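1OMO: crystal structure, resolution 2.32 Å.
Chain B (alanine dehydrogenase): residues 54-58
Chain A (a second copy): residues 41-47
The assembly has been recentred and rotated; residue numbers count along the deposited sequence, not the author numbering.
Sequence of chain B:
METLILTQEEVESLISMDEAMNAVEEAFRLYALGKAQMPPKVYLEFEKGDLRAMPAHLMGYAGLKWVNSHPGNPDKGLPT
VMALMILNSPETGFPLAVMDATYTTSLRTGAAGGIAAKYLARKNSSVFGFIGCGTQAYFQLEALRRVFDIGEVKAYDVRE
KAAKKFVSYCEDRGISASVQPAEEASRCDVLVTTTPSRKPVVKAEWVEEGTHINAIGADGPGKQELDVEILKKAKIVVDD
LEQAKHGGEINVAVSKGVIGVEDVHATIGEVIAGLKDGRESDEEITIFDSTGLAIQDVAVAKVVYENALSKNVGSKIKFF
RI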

# COMPACT_ATOMS: atom_id res chain seq x y z
N MET B 54 4.03 -0.84 2.47
CA MET B 54 4.72 -2.10 2.70
C MET B 54 3.74 -3.15 3.22
O MET B 54 3.52 -3.24 4.43
CB MET B 54 5.85 -1.91 3.73
CG MET B 54 6.94 -0.97 3.30
SD MET B 54 8.14 -0.54 4.63
CE MET B 54 8.93 -1.92 4.73
N PRO B 55 3.14 -3.95 2.32
CA PRO B 55 2.19 -4.96 2.80
C PRO B 55 2.83 -6.34 2.91
O PRO B 55 3.75 -6.66 2.16
CB PRO B 55 1.11 -4.94 1.72
CG PRO B 55 1.95 -4.85 0.50
CD PRO B 55 2.97 -3.74 0.87
N ALA B 56 2.32 -7.15 3.83
CA ALA B 56 2.84 -8.51 4.02
C ALA B 56 1.76 -9.40 4.62
O ALA B 56 0.81 -8.91 5.26
CB ALA B 56 4.10 -8.49 4.94
N HIS B 57 1.89 -10.71 4.40
CA HIS B 57 0.94 -11.69 4.96
C HIS B 57 1.73 -12.85 5.58
O HIS B 57 2.45 -13.53 4.85
CB HIS B 57 0.04 -12.29 3.87
CG HIS B 57 -0.81 -13.44 4.34
ND1 HIS B 57 -1.09 -14.53 3.55
CD2 HIS B 57 -1.47 -13.64 5.51
CE1 HIS B 57 -1.88 -15.36 4.21
NE2 HIS B 57 -2.12 -14.84 5.40
N LEU B 58 1.61 -13.07 6.89
CA LEU B 58 2.30 -14.20 7.53
C LEU B 58 1.80 -14.38 8.94
O LEU B 58 1.16 -13.49 9.50
CB LEU B 58 3.84 -14.02 7.56
CG LEU B 58 4.50 -13.07 8.59
CD1 LEU B 58 6.04 -13.18 8.54
CD2 LEU B 58 4.10 -11.65 8.28
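Chain A (41-47) KVYLEFE

Chain A lies along chain B as an extended segment running the same way: the axes of strands 42-45 and 54-58 make an angle of 8° between their N-to-C directions and approach to 8.1 Å. That spacing is too wide for backbone pairing, and no direct hydrogen bond joins the stretches; side chains fill the gap. In register, the CA atoms of A:Leu44 and B:His57 are the nearest pair, 7.3 Å apart.

A:Leu44 has the most surface covered by the other stretch, 66 Å², followed by B:His57 with 56 Å². The CA-to-CB bond of A:Leu44 points toward chain B, and its chi1 of -142° falls between the usual wells. A:Leu44 CD2 lies 4.0 Å from B:Pro55 CB and 3.7 Å from B:Ala56 O, while A:Leu44 CG lies 4.2 Å from B:His57 CB, so one side chain touches three consecutive residues. The alternation of an extended strand turns A:Tyr43 and A:Glu45 away and A:Val42 toward chain B, where A:Val42 CG1 meets B:Pro55 CG at 4.2 Å.

B:His57, with chi1 in the t well (172°), offers a ring face to the edge of A:Phe46. Ring planes at 77°, centroids 5.1 Å apart, and a 3.8 Å approach of A:Phe46 CE2 to B:His57 CG establish the edge-to-face pair. Water 1 adds a polar link, donating to A:Glu45 O (2.8 Å from the water O) and bonding weakly to B:His57 ND1 (3.4 Å from the same O).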

# COMPACT_ATOMS: atom_id res chain seq x y z
N LYS A 41 -2.14 -1.02 -8.45
CA LYS A 41 -2.68 -1.52 -7.20
C LYS A 41 -1.82 -2.71 -6.77
O LYS A 41 -1.26 -3.41 -7.61
CB LYS A 41 -4.12 -2.01 -7.37
CG LYS A 41 -5.10 -1.04 -7.97
CD LYS A 41 -6.47 -1.70 -8.14
CE LYS A 41 -7.47 -0.69 -8.70
NZ LYS A 41 -8.83 -1.25 -8.79
N VAL A 42 -1.72 -2.95 -5.47
CA VAL A 42 -0.93 -4.08 -5.00
C VAL A 42 -1.88 -5.05 -4.36
O VAL A 42 -2.71 -4.66 -3.55
CB VAL A 42 0.11 -3.67 -4.00
CG1 VAL A 42 0.94 -4.87 -3.59
CG2 VAL A 42 0.98 -2.61 -4.62
N TYR A 43 -1.76 -6.32 -4.75
CA TYR A 43 -2.64 -7.36 -4.23
C TYR A 43 -1.95 -8.28 -3.27
O TYR A 43 -0.78 -8.60 -3.42
CB TYR A 43 -3.17 -8.22 -5.37
CG TYR A 43 -3.95 -7.48 -6.42
CD1 TYR A 43 -5.34 -7.36 -6.32
CD2 TYR A 43 -3.31 -6.91 -7.51
CE1 TYR A 43 -6.07 -6.67 -7.29
CE2 TYR A 43 -4.02 -6.23 -8.47
CZ TYR A 43 -5.40 -6.12 -8.36
OH TYR A 43 -6.12 -5.43 -9.30
N LEU A 44 -2.70 -8.70 -2.27
CA LEU A 44 -2.24 -9.65 -1.28
C LEU A 44 -3.38 -10.65 -1.42
O LEU A 44 -4.49 -10.39 -0.95
CB LEU A 44 -2.27 -9.00 0.09
CG LEU A 44 -1.14 -9.34 1.06
CD1 LEU A 44 0.19 -9.38 0.30
CD2 LEU A 44 -1.11 -8.29 2.18
N GLU A 45 -3.13 -11.78 -2.08
CA GLU A 45 -4.19 -12.77 -2.27
C GLU A 45 -4.29 -13.72 -1.11
O GLU A 45 -3.27 -14.18 -0.58
CB GLU A 45 -3.96 -13.55 -3.55
CG GLU A 45 -4.04 -12.68 -4.78
CD GLU A 45 -5.40 -12.01 -4.90
OE1 GLU A 45 -6.41 -12.66 -4.56
OE2 GLU A 45 -5.47 -10.85 -5.33
N PHE A 46 -5.51 -14.01 -0.68
CA PHE A 46 -5.73 -14.94 0.42
C PHE A 46 -6.57 -16.09 -0.16
O PHE A 46 -6.97 -16.03 -1.33
CB PHE A 46 -6.51 -14.26 1.56
CG PHE A 46 -5.88 -12.99 2.05
CD1 PHE A 46 -6.61 -11.82 2.09
CD2 PHE A 46 -4.52 -12.95 2.43
CE1 PHE A 46 -6.02 -10.62 2.49
CE2 PHE A 46 -3.92 -11.76 2.83
CZ PHE A 46 -4.66 -10.60 2.86
N GLU A 47 -6.82 -17.13 0.64
CA GLU A 47 -7.60 -18.23 0.09
C GLU A 47 -9.09 -17.89 0.08
O GLU A 47 -9.78 -18.21 -0.88
CB GLU A 47 -7.37 -19.51 0.91
CG GLU A 47 -7.62 -20.79 0.13
CD GLU A 47 -7.20 -22.03 0.90
OE1 GLU A 47 -8.08 -22.75 1.40
OE2 GLU A 47 -5.98 -22.27 1.02
O HOH W 1 -0.72 -13.56 0.33